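PDB 5GIZ: putative hemin transport system, substrate-binding protein, which binds heme in the periplasm and probably delivers it to an inner-membrane ABC transporter for uptake into the cell. Local coordinates for residues A16-A21 against F251-P256; T161-A166 against K192-E197; L57-L62 against I82-G87; T27-L32 against A114-D119. All coordinates share one frame; numbering follows the deposited sequence.

Contact 1: A16-A21 against F251-P256; sequences AETAFA and FGPRLP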
loop_
_atom_site.group_PDB
_atom_site.type_symbol
_atom_site.label_atom_id
_atom_site.label_comp_id
_atom_site.label_asym_id
_atom_site.label_seq_id
_atom_site.Cartn_x
_atom_site.Cartn_y
_atom_site.Cartn_z
ATOM N N ALA A 16 -3.112 -6.683 7.804
ATOM C CA ALA A 16 -4.344 -7.395 7.900
ATOM C C ALA A 16 -4.496 -8.377 6.736
ATOM O O ALA A 16 -4.929 -9.509 6.926
ATOM C CB ALA A 16 -5.537 -6.447 7.954
ATOM N N GLU A 17 -4.144 -7.938 5.531
ATOM C CA GLU A 17 -4.154 -8.843 4.398
ATOM C C GLU A 17 -3.278 -10.049 4.654
ATOM O O GLU A 17 -3.663 -11.181 4.298
ATOM C CB GLU A 17 -3.688 -8.142 3.134
ATOM C CG GLU A 17 -4.676 -7.109 2.584
ATOM C CD GLU A 17 -4.374 -6.699 1.171
ATOM O OE1 GLU A 17 -3.999 -7.557 0.344
ATOM O OE2 GLU A 17 -4.487 -5.504 0.829
ATOM N N THR A 18 -2.093 -9.809 5.210
ATOM C CA THR A 18 -1.192 -10.912 5.483
ATOM C C THR A 18 -1.806 -11.894 6.466
ATOM O O THR A 18 -1.856 -13.102 6.223
ATOM C CB THR A 18 0.117 -10.343 6.013
ATOM O OG1 THR A 18 0.732 -9.466 5.046
ATOM C CG2 THR A 18 1.130 -11.446 6.364
ATOM N N ALA A 19 -2.343 -11.359 7.554
ATOM C CA ALA A 19 -2.991 -12.226 8.515
ATOM C C ALA A 19 -4.107 -13.037 7.913
ATOM O O ALA A 19 -4.198 -14.255 8.104
ATOM C CB ALA A 19 -3.492 -11.439 9.696
ATOM N N PHE A 20 -4.997 -12.392 7.167
ATOM C CA PHE A 20 -6.100 -13.140 6.611
ATOM C C PHE A 20 -5.608 -14.153 5.604
ATOM O O PHE A 20 -6.200 -15.206 5.516
ATOM C CB PHE A 20 -7.217 -12.221 6.058
ATOM C CG PHE A 20 -8.094 -11.624 7.129
ATOM C CD1 PHE A 20 -8.927 -12.398 7.880
ATOM C CD2 PHE A 20 -8.001 -10.299 7.425
ATOM C CE1 PHE A 20 -9.699 -11.838 8.902
ATOM C CE2 PHE A 20 -8.809 -9.722 8.385
ATOM C CZ PHE A 20 -9.601 -10.491 9.164
ATOM N N ALA A 21 -4.521 -13.854 4.866
ATOM C CA ALA A 21 -4.000 -14.737 3.816
ATOM C C ALA A 21 -3.400 -16.043 4.382
ATOM O O ALA A 21 -3.253 -17.016 3.663
ATOM C CB ALA A 21 -2.957 -13.994 2.985
ATOM N N PHE A 251 1.908 -2.804 -0.305
ATOM C CA PHE A 251 3.059 -3.707 -0.063
ATOM C C PHE A 251 2.660 -4.870 0.836
ATOM O O PHE A 251 3.193 -5.051 1.937
ATOM C CB PHE A 251 4.289 -2.898 0.440
ATOM C CG PHE A 251 5.067 -2.383 -0.675
ATOM C CD1 PHE A 251 4.730 -1.182 -1.271
ATOM C CD2 PHE A 251 6.038 -3.168 -1.279
ATOM C CE1 PHE A 251 5.395 -0.723 -2.367
ATOM C CE2 PHE A 251 6.680 -2.738 -2.431
ATOM C CZ PHE A 251 6.351 -1.528 -2.981
ATOM N N GLY A 252 1.686 -5.639 0.376
ATOM C CA GLY A 252 1.248 -6.835 1.023
ATOM C C GLY A 252 1.242 -8.077 0.140
ATOM O O GLY A 252 1.916 -8.118 -0.908
ATOM N N PRO A 253 0.489 -9.111 0.531
ATOM C CA PRO A 253 0.586 -10.379 -0.178
ATOM C C PRO A 253 0.101 -10.333 -1.611
ATOM O O PRO A 253 0.263 -11.287 -2.345
ATOM C CB PRO A 253 -0.205 -11.362 0.697
ATOM C CG PRO A 253 -1.083 -10.488 1.504
ATOM C CD PRO A 253 -0.382 -9.202 1.717
ATOM N N ARG A 254 -0.586 -9.258 -2.000
ATOM C CA ARG A 254 -1.004 -9.092 -3.407
ATOM C C ARG A 254 -0.021 -8.350 -4.261
ATOM O O ARG A 254 -0.301 -8.010 -5.399
ATOM C CB ARG A 254 -2.376 -8.380 -3.493
ATOM C CG ARG A 254 -3.542 -9.157 -2.906
ATOM C CD ARG A 254 -4.894 -8.449 -3.089
ATOM N NE ARG A 254 -4.969 -7.224 -2.322
ATOM C CZ ARG A 254 -5.854 -6.221 -2.538
ATOM N NH1 ARG A 254 -6.668 -6.253 -3.590
ATOM N NH2 ARG A 254 -5.874 -5.166 -1.743
ATOM N N LEU A 255 1.187 -8.135 -3.730
ATOM C CA LEU A 255 2.180 -7.363 -4.475
ATOM C C LEU A 255 2.355 -7.879 -5.933
ATOM O O LEU A 255 2.403 -7.103 -6.850
ATOM C CB LEU A 255 3.534 -7.326 -3.750
ATOM C CG LEU A 255 4.587 -6.467 -4.445
ATOM C CD1 LEU A 255 4.319 -4.987 -4.416
ATOM C CD2 LEU A 255 5.943 -6.736 -3.826
ATOM N N PRO A 256 2.495 -9.191 -6.143
ATOM C CA PRO A 256 2.704 -9.685 -7.509
ATOM C C PRO A 256 1.553 -9.312 -8.443
ATOM O O PRO A 256 1.809 -8.838 -9.555
ATOM C CB PRO A 256 2.835 -11.179 -7.324
ATOM C CG PRO A 256 3.352 -11.321 -5.911
ATOM C CD PRO A 256 2.552 -10.289 -5.154
HETATM O O HOH W 1 -1.501 -7.011 -0.519
#

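Contact 2: T161-A166 against K192-E197; sequences TQALVA and KPLTTE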
loop_
_atom_site.group_PDB
_atom_site.type_symbol
_atom_site.label_atom_id
_atom_site.label_comp_id
_atom_site.label_asym_id
_atom_site.label_seq_id
_atom_site.Cartn_x
_atom_site.Cartn_y
_atom_site.Cartn_z
ATOM N N THR A 161 -5.776 23.591 -6.228
ATOM C CA THR A 161 -5.218 23.320 -7.551
ATOM C C THR A 161 -3.832 22.657 -7.510
ATOM O O THR A 161 -3.247 22.424 -8.570
ATOM C CB THR A 161 -5.096 24.610 -8.394
ATOM O OG1 THR A 161 -4.197 25.546 -7.764
ATOM C CG2 THR A 161 -6.475 25.256 -8.614
ATOM N N GLN A 162 -3.302 22.358 -6.319
ATOM C CA GLN A 162 -1.941 21.792 -6.203
ATOM C C GLN A 162 -1.921 20.322 -5.836
ATOM O O GLN A 162 -2.354 19.933 -4.769
ATOM C CB GLN A 162 -1.093 22.586 -5.228
ATOM C CG GLN A 162 0.375 22.257 -5.352
ATOM C CD GLN A 162 1.241 23.332 -4.742
ATOM O OE1 GLN A 162 2.226 23.769 -5.347
ATOM N NE2 GLN A 162 0.886 23.754 -3.537
ATOM N N ALA A 163 -1.293 19.513 -6.702
ATOM C CA ALA A 163 -1.177 18.093 -6.436
ATOM C C ALA A 163 -0.042 17.818 -5.467
ATOM O O ALA A 163 1.017 18.495 -5.530
ATOM C CB ALA A 163 -0.890 17.346 -7.727
ATOM N N LEU A 164 -0.230 16.825 -4.619
ATOM C CA LEU A 164 0.846 16.282 -3.770
ATOM C C LEU A 164 1.365 15.014 -4.462
ATOM O O LEU A 164 0.573 14.112 -4.729
ATOM C CB LEU A 164 0.280 15.967 -2.390
ATOM C CG LEU A 164 1.299 15.545 -1.339
ATOM C CD1 LEU A 164 2.066 16.765 -0.856
ATOM C CD2 LEU A 164 0.629 14.849 -0.173
ATOM N N VAL A 165 2.674 14.968 -4.736
ATOM C CA VAL A 165 3.241 13.927 -5.596
ATOM C C VAL A 165 4.383 13.175 -4.917
ATOM O O VAL A 165 5.026 13.703 -4.024
ATOM C CB VAL A 165 3.715 14.516 -6.941
ATOM C CG1 VAL A 165 2.534 15.146 -7.654
ATOM C CG2 VAL A 165 4.851 15.534 -6.727
ATOM N N ALA A 166 4.595 11.927 -5.338
ATOM C CA ALA A 166 5.575 11.036 -4.739
ATOM C C ALA A 166 6.958 11.163 -5.385
ATOM O O ALA A 166 7.113 11.071 -6.596
ATOM C CB ALA A 166 5.096 9.607 -4.845
ATOM N N LYS A 192 5.800 15.777 -1.890
ATOM C CA LYS A 192 5.946 17.224 -1.890
ATOM C C LYS A 192 4.878 17.843 -2.802
ATOM O O LYS A 192 4.475 17.196 -3.792
ATOM C CB LYS A 192 7.393 17.585 -2.293
ATOM C CG LYS A 192 7.568 18.631 -3.380
ATOM C CD LYS A 192 8.876 18.487 -4.165
ATOM C CE LYS A 192 10.125 18.516 -3.312
ATOM N NZ LYS A 192 10.328 19.861 -2.721
ATOM N N PRO A 193 4.378 19.055 -2.460
ATOM C CA PRO A 193 3.483 19.782 -3.369
ATOM C C PRO A 193 4.152 20.060 -4.696
ATOM O O PRO A 193 5.311 20.516 -4.733
ATOM C CB PRO A 193 3.187 21.079 -2.616
ATOM C CG PRO A 193 3.282 20.683 -1.182
ATOM C CD PRO A 193 4.429 19.702 -1.125
ATOM N N LEU A 194 3.430 19.779 -5.772
ATOM C CA LEU A 194 3.933 19.904 -7.116
ATOM C C LEU A 194 3.797 21.316 -7.631
ATOM O O LEU A 194 2.702 21.830 -7.707
ATOM C CB LEU A 194 3.141 18.964 -8.037
ATOM C CG LEU A 194 3.530 18.908 -9.507
ATOM C CD1 LEU A 194 4.905 18.290 -9.747
ATOM C CD2 LEU A 194 2.406 18.178 -10.265
ATOM N N THR A 195 4.909 21.909 -8.023
ATOM C CA THR A 195 4.891 23.229 -8.625
ATOM C C THR A 195 4.819 23.020 -10.132
ATOM O O THR A 195 5.319 22.001 -10.642
ATOM C CB THR A 195 6.168 23.985 -8.274
ATOM O OG1 THR A 195 7.304 23.257 -8.774
ATOM C CG2 THR A 195 6.286 24.137 -6.762
ATOM N N THR A 196 4.217 23.975 -10.845
ATOM C CA THR A 196 4.050 23.837 -12.301
ATOM C C THR A 196 5.409 23.728 -12.986
ATOM O O THR A 196 5.531 23.058 -13.993
ATOM C CB THR A 196 3.237 24.990 -12.945
ATOM O OG1 THR A 196 3.975 26.209 -12.832
ATOM C CG2 THR A 196 1.837 25.136 -12.308
ATOM N N GLU A 197 6.423 24.357 -12.403
ATOM C CA GLU A 197 7.817 24.218 -12.843
ATOM C C GLU A 197 8.349 22.797 -12.697
ATOM O O GLU A 197 8.921 22.239 -13.647
ATOM C CB GLU A 197 8.691 25.182 -12.028
ATOM C CG GLU A 197 10.196 24.963 -12.042
ATOM C CD GLU A 197 10.926 26.107 -11.350
ATOM O OE1 GLU A 197 10.398 26.619 -10.334
ATOM O OE2 GLU A 197 12.018 26.502 -11.817
HETATM O O HOH W 2 -0.092 20.585 -9.150
#

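Contact 3: L57-L62 against I82-G87; sequences LSAEGL and IAQVKG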
loop_
_atom_site.group_PDB
_atom_site.type_symbol
_atom_site.label_atom_id
_atom_site.label_comp_id
_atom_site.label_asym_id
_atom_site.label_seq_id
_atom_site.Cartn_x
_atom_site.Cartn_y
_atom_site.Cartn_z
ATOM N N LEU A 57 -4.696 6.524 16.297
ATOM C CA LEU A 57 -5.384 5.407 16.955
ATOM C C LEU A 57 -6.034 5.856 18.239
ATOM O O LEU A 57 -5.479 6.713 18.946
ATOM C CB LEU A 57 -4.410 4.268 17.226
ATOM C CG LEU A 57 -3.832 3.529 16.027
ATOM C CD1 LEU A 57 -2.760 2.565 16.407
ATOM C CD2 LEU A 57 -4.914 2.779 15.281
ATOM N N SER A 58 -7.194 5.280 18.570
ATOM C CA SER A 58 -7.770 5.411 19.888
ATOM C C SER A 58 -7.285 4.272 20.770
ATOM O O SER A 58 -7.720 3.122 20.614
ATOM C CB SER A 58 -9.287 5.370 19.831
ATOM O OG SER A 58 -9.861 5.293 21.134
ATOM N N ALA A 59 -6.391 4.591 21.710
ATOM C CA ALA A 59 -5.880 3.560 22.566
ATOM C C ALA A 59 -7.004 2.940 23.409
ATOM O O ALA A 59 -7.059 1.720 23.577
ATOM C CB ALA A 59 -4.761 4.085 23.441
ATOM N N GLU A 60 -7.904 3.780 23.925
ATOM C CA GLU A 60 -9.019 3.306 24.701
ATOM C C GLU A 60 -9.939 2.410 23.894
ATOM O O GLU A 60 -10.384 1.379 24.379
ATOM C CB GLU A 60 -9.874 4.476 25.208
ATOM C CG GLU A 60 -9.094 5.512 25.959
ATOM C CD GLU A 60 -8.826 6.739 25.104
ATOM O OE1 GLU A 60 -9.517 7.764 25.365
ATOM O OE2 GLU A 60 -7.966 6.706 24.180
ATOM N N GLY A 61 -10.223 2.817 22.664
ATOM C CA GLY A 61 -11.048 1.998 21.778
ATOM C C GLY A 61 -10.417 0.671 21.478
ATOM O O GLY A 61 -11.061 -0.392 21.526
ATOM N N LEU A 62 -9.145 0.733 21.154
ATOM C CA LEU A 62 -8.364 -0.468 20.906
ATOM C C LEU A 62 -8.374 -1.398 22.115
ATOM O O LEU A 62 -8.691 -2.593 22.013
ATOM C CB LEU A 62 -6.960 -0.018 20.466
ATOM C CG LEU A 62 -6.032 -1.108 19.948
ATOM C CD1 LEU A 62 -4.877 -0.489 19.149
ATOM C CD2 LEU A 62 -5.446 -1.969 21.080
ATOM N N ILE A 82 0.304 4.203 21.201
ATOM C CA ILE A 82 1.032 2.930 21.276
ATOM C C ILE A 82 1.544 2.712 22.693
ATOM O O ILE A 82 1.499 1.607 23.258
ATOM C CB ILE A 82 2.197 2.876 20.264
ATOM C CG1 ILE A 82 1.703 2.920 18.826
ATOM C CG2 ILE A 82 3.025 1.621 20.475
ATOM C CD1 ILE A 82 0.816 1.743 18.427
ATOM N N ALA A 83 2.070 3.768 23.290
ATOM C CA ALA A 83 2.599 3.635 24.620
ATOM C C ALA A 83 1.500 3.254 25.634
ATOM O O ALA A 83 1.752 2.456 26.543
ATOM C CB ALA A 83 3.284 4.927 25.012
ATOM N N GLN A 84 0.311 3.849 25.510
ATOM C CA GLN A 84 -0.802 3.510 26.390
ATOM C C GLN A 84 -1.196 2.024 26.244
ATOM O O GLN A 84 -1.517 1.358 27.238
ATOM C CB GLN A 84 -2.016 4.416 26.136
ATOM C CG GLN A 84 -3.124 4.241 27.158
ATOM C CD GLN A 84 -4.316 5.181 26.957
ATOM O OE1 GLN A 84 -4.224 6.193 26.252
ATOM N NE2 GLN A 84 -5.445 4.831 27.568
ATOM N N VAL A 85 -1.153 1.503 25.017
ATOM C CA VAL A 85 -1.512 0.087 24.795
ATOM C C VAL A 85 -0.492 -0.874 25.404
ATOM O O VAL A 85 -0.845 -1.862 26.104
ATOM C CB VAL A 85 -1.701 -0.202 23.281
ATOM C CG1 VAL A 85 -1.863 -1.711 22.988
ATOM C CG2 VAL A 85 -2.883 0.594 22.728
ATOM N N LYS A 86 0.788 -0.563 25.212
ATOM C CA LYS A 86 1.836 -1.352 25.801
ATOM C C LYS A 86 1.753 -1.265 27.323
ATOM O O LYS A 86 1.927 -2.264 28.011
ATOM C CB LYS A 86 3.196 -0.832 25.330
ATOM C CG LYS A 86 3.538 -1.222 23.882
ATOM C CD LYS A 86 4.913 -0.690 23.522
ATOM C CE LYS A 86 5.243 -0.872 22.060
ATOM N NZ LYS A 86 6.403 -0.024 21.650
ATOM N N GLY A 87 1.447 -0.077 27.842
ATOM C CA GLY A 87 1.342 0.125 29.279
ATOM C C GLY A 87 0.217 -0.622 29.958
ATOM O O GLY A 87 0.229 -0.793 31.193
#

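Contact 4: T27-L32 against A114-D119; sequences TPRYRL and ALDVRD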
loop_
_atom_site.group_PDB
_atom_site.type_symbol
_atom_site.label_atom_id
_atom_site.label_comp_id
_atom_site.label_asym_id
_atom_site.label_seq_id
_atom_site.Cartn_x
_atom_site.Cartn_y
_atom_site.Cartn_z
ATOM N N THR A 27 -8.740 -18.951 13.511
ATOM C CA THR A 27 -8.149 -20.273 13.399
ATOM C C THR A 27 -8.117 -20.866 14.799
ATOM O O THR A 27 -8.679 -20.284 15.732
ATOM C CB THR A 27 -6.714 -20.190 12.825
ATOM O OG1 THR A 27 -5.815 -19.667 13.820
ATOM C CG2 THR A 27 -6.691 -19.327 11.569
ATOM N N PRO A 28 -7.475 -22.030 14.963
ATOM C CA PRO A 28 -7.356 -22.465 16.345
ATOM C C PRO A 28 -6.465 -21.530 17.196
ATOM O O PRO A 28 -6.727 -21.376 18.376
ATOM C CB PRO A 28 -6.753 -23.875 16.218
ATOM C CG PRO A 28 -7.203 -24.346 14.870
ATOM C CD PRO A 28 -7.173 -23.115 14.009
ATOM N N ARG A 29 -5.459 -20.888 16.598
ATOM C CA ARG A 29 -4.466 -20.145 17.384
ATOM C C ARG A 29 -4.831 -18.683 17.626
ATOM O O ARG A 29 -4.235 -18.044 18.494
ATOM C CB ARG A 29 -3.061 -20.186 16.733
ATOM C CG ARG A 29 -2.548 -21.538 16.211
ATOM C CD ARG A 29 -1.759 -22.395 17.200
ATOM N NE ARG A 29 -0.926 -21.620 18.124
ATOM C CZ ARG A 29 -1.211 -21.366 19.404
ATOM N NH1 ARG A 29 -2.326 -21.827 19.977
ATOM N NH2 ARG A 29 -0.369 -20.633 20.124
ATOM N N TYR A 30 -5.765 -18.122 16.860
ATOM C CA TYR A 30 -6.034 -16.682 16.992
ATOM C C TYR A 30 -7.305 -16.283 16.274
ATOM O O TYR A 30 -7.783 -16.983 15.380
ATOM C CB TYR A 30 -4.879 -15.832 16.418
ATOM C CG TYR A 30 -4.650 -16.103 14.953
ATOM C CD1 TYR A 30 -5.372 -15.438 13.974
ATOM C CD2 TYR A 30 -3.746 -17.076 14.555
ATOM C CE1 TYR A 30 -5.173 -15.716 12.641
ATOM C CE2 TYR A 30 -3.534 -17.354 13.234
ATOM C CZ TYR A 30 -4.234 -16.678 12.272
ATOM O OH TYR A 30 -4.022 -16.993 10.939
ATOM N N ARG A 31 -7.836 -15.133 16.665
ATOM C CA ARG A 31 -8.978 -14.507 15.997
ATOM C C ARG A 31 -8.693 -13.024 15.868
ATOM O O ARG A 31 -8.272 -12.380 16.841
ATOM C CB ARG A 31 -10.255 -14.732 16.845
ATOM C CG ARG A 31 -10.620 -16.199 17.012
ATOM C CD ARG A 31 -11.591 -16.491 18.142
ATOM N NE ARG A 31 -10.966 -16.489 19.463
ATOM C CZ ARG A 31 -11.226 -15.612 20.421
ATOM N NH1 ARG A 31 -12.108 -14.633 20.198
ATOM N NH2 ARG A 31 -10.606 -15.713 21.603
ATOM N N LEU A 32 -8.864 -12.460 14.674
ATOM C CA LEU A 32 -8.706 -11.045 14.472
ATOM C C LEU A 32 -10.004 -10.365 14.935
ATOM O O LEU A 32 -11.077 -10.790 14.519
ATOM C CB LEU A 32 -8.404 -10.764 13.007
ATOM C CG LEU A 32 -7.196 -11.606 12.537
ATOM C CD1 LEU A 32 -7.190 -11.925 11.051
ATOM C CD2 LEU A 32 -5.911 -10.912 12.937
ATOM N N ALA A 114 4.476 -14.339 14.720
ATOM C CA ALA A 114 3.757 -13.701 15.820
ATOM C C ALA A 114 2.488 -14.464 16.158
ATOM O O ALA A 114 2.084 -14.522 17.325
ATOM C CB ALA A 114 3.427 -12.257 15.486
ATOM N N LEU A 115 1.861 -15.041 15.129
ATOM C CA LEU A 115 0.580 -15.768 15.240
ATOM C C LEU A 115 0.749 -17.282 15.502
ATOM O O LEU A 115 -0.242 -17.995 15.619
ATOM C CB LEU A 115 -0.286 -15.535 13.998
ATOM C CG LEU A 115 -0.755 -14.090 13.777
ATOM C CD1 LEU A 115 -1.569 -14.022 12.497
ATOM C CD2 LEU A 115 -1.555 -13.541 14.947
ATOM N N ASP A 116 2.001 -17.711 15.594
ATOM C CA ASP A 116 2.384 -19.109 15.845
ATOM C C ASP A 116 1.784 -20.017 14.787
ATOM O O ASP A 116 1.228 -21.096 15.073
ATOM C CB ASP A 116 1.976 -19.509 17.260
ATOM C CG ASP A 116 2.517 -20.848 17.674
ATOM O OD1 ASP A 116 3.613 -21.285 17.235
ATOM O OD2 ASP A 116 1.815 -21.462 18.510
ATOM N N VAL A 117 1.889 -19.564 13.539
ATOM C CA VAL A 117 1.508 -20.399 12.408
ATOM C C VAL A 117 2.637 -20.464 11.383
ATOM O O VAL A 117 2.466 -20.089 10.222
ATOM C CB VAL A 117 0.181 -19.957 11.775
ATOM C CG1 VAL A 117 -0.988 -20.251 12.721
ATOM C CG2 VAL A 117 0.175 -18.462 11.379
ATOM N N ARG A 118 3.794 -20.965 11.813
ATOM C CA ARG A 118 4.969 -21.106 10.940
ATOM C C ARG A 118 4.676 -21.835 9.620
ATOM O O ARG A 118 5.066 -21.352 8.580
ATOM C CB ARG A 118 6.114 -21.790 11.714
ATOM C CG ARG A 118 7.088 -22.641 10.886
ATOM C CD ARG A 118 8.031 -23.421 11.804
ATOM N NE ARG A 118 7.491 -24.737 12.158
ATOM C CZ ARG A 118 7.577 -25.817 11.384
ATOM N NH1 ARG A 118 8.176 -25.745 10.200
ATOM N NH2 ARG A 118 7.067 -26.978 11.786
ATOM N N ASP A 119 4.007 -22.977 9.666
ATOM C CA ASP A 119 3.708 -23.755 8.446
ATOM C C ASP A 119 2.861 -22.971 7.410
ATOM O O ASP A 119 3.166 -22.979 6.223
ATOM C CB ASP A 119 3.012 -25.074 8.794
ATOM C CG ASP A 119 3.984 -26.145 9.330
ATOM O OD1 ASP A 119 5.216 -25.919 9.374
ATOM O OD2 ASP A 119 3.486 -27.230 9.711
HETATM O O HOH W 3 -1.569 -17.046 18.104
#

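Contact 1: A16-A21 against F251-P256
Helix 13-23 meets the turn that leads into helix 255-269, and the two backbones come closest at Thr18 and Pro253, with CA atoms 6.0 Å apart. The turn is a type I beta turn from Gly252 to Leu255. Glu17 and Pro253 make most of the contact. Glu17 CG is anti to the carbonyl carbon (chi1 -70°), and the extended chain crosses that of Arg254 at about a right angle. The pair forms a side-on, two-pronged salt bridge. Arg254 NE donates to Glu17 OE1 at 2.9 Å, and Arg254 NH2 donates to Glu17 OE2, also at 2.9 Å. Both oxygens are met from above the carboxylate plane. A water donates to Glu17 OE1 at 2.7 Å and accepts from the backbone N of Arg254, so the carboxylate also grips the turn indirectly. Beside this, the Pro253 ring lies on the helix. Its CD is 3.7 Å from Glu17 CB and 3.5 Å from Thr18 OG1, whose bonding partner is Ala14 O. Arg254 also makes a cation-pi contact with Tyr41. Arg254, third in the type I turn, is the N-cap of helix 255-269, tied to helix 13-23 by a bidentate salt bridge near Gly13, which binds heme in another structure of this protein.

Contact 2: T161-A166 against K192-E197
Three backbone hydrogen bonds form the first shell. Leu194 N donates to Ala163 O at 2.7 Å, nearly along the C=O axis. Val165 and Lys192 form an antiparallel hydrogen-bonded pair: Val165 N reaches Lys192 O at 3.0 Å, and Lys192 N returns to Val165 O at 3.1 Å. The next pair, Leu164 with Pro193, is non-hydrogen-bonded, and its CA atoms are only 4.4 Å apart. Proline has no N-H to give, and this position asks for none. Leu164 CG is anti to the backbone N (chi1 -173°), which brings CD1 to 3.8 Å from Pro193 CD. On the other face Val165 CG1 lies 3.9 Å from Leu194 CB, the two side chains crossing at about a right angle. A water accepts from Ala163 N at 2.9 Å and gives a weak bond to Leu194 O. Further out, strand 151-159 pairs with strand 162-166 through Leu156 and Asn157. Met185 touches both Val165 and Leu194. Past the strand, Thr195 OG1 caps helix 196-202 by accepting from Ala198 N. The whole is an antiparallel edge pairing in a mixed sheet, beside His158 and Tyr191, which bind heme in another structure of this protein.

Contact 3: L57-L62 against I82-G87
Val85 is the main bump. Its CB points at the start of helix 59-64, and its CG2 settles between Ala59 and Leu62, two residues on the same side of that helix. Val85 CG2 is 4.0 Å from Ala59 CB and 4.0 Å from Leu62 CD2. The small methyl of Ala59 lets the backbones approach, and the CA atoms of Ala59 and Val85 are 6.0 Å apart. Leu62 CG is anti to the backbone N (chi1 -171°). The side chain crosses Val85 at about a right angle, and CD2 touches both valine methyls. Gln84 covers the other side of Ala59. Its extended chain lies alongside the alanine methyl, with Gln84 OE1 3.6 Å from Ala59 CB, and its tip reaches Glu60 CG. At the far side Leu57 and Ile82 cross obliquely, with Leu57 CD1 4.2 Å from Ile82 CD1. Ser58 is the N-cap of helix 59-64: its OG accepts from Gly61 N at 2.9 Å. Behind the contact, strands 6-11 and 91-94 supply Ile9, Ile11 and Val92 to the same core. Leu57 is near Gln54, a heme-binding residue in another structure. The joint between the two helices is therefore apolar inside, with the polar ends of Gln84 and Glu60 along its outer margin.

Contact 4: T27-L32 against A114-D119
This contact belongs to the alpha/beta domain built on the parallel sheet 30-35, 6-11, 69-72, 91-94. It joins the entry of edge strand 30-35, whose Leu32 turns to Val8 and Val10 of strand 6-11 and to helix 13-23, to the link between helices 101-114 and 118-141. Thr27 opens the segment with an ST turn. Its OG1 accepts from Arg29 N at 3.1 Å and lies over one face of the Tyr30 ring. Arg29 comes next. Its chain bends at chi2 and chi3, which carries the guanidinium round to Asp116. The salt bridge uses one oxygen only: Arg29 NE and Arg29 NH2 each lie 2.8 Å from Asp116 OD2. Both bonds are weak because their angles are bent. The guanidinium and carboxylate planes stand almost perpendicular, 85° apart. Asp116 follows the preceding helix with positive phi in a Schellman motif. Its CG is anti to the backbone N, and OD2 meets the arginine. A water donates to Arg29 O at 2.9 Å and, weakly, to Leu115 O, so it ties the two backbones together.

Tyr30 follows as the first strand residue. Its CG sits between the backbone N and the carbonyl carbon, the crowded position (chi1 60°). Val117 CG1 meets the ring edge 3.9 Å from Tyr30 CE2. On the face opposite Thr27 OG1, Leu115 CD1 makes a CH-pi contact, 3.9 Å from the centroid of the Tyr30 ring and 15° off its normal.

Contacts 1 and 4 adjoin, with centres 15 Å apart. Helix 13-23 supplies one side of contact 1, and its Ala19 and Phe20 also pack on contact 4, with Ala19 CB 4.3 Å from Leu115 CD1. Contact 3, like contact 4, lies about the parallel sheet, and their centres are 22 Å apart. Contact 2 lies in the mixed sheet with strand 151-159, its centre 43 Å from that of contact 4. This is the apo form. Residues seen to bind heme in another structure flank three contacts: Gly13 near contact 1, His158 and Tyr191 near contact 2, and Gln54 near contact 3. The axial iron ligand Tyr53 is about 7 Å from Leu57, side chain to side chain.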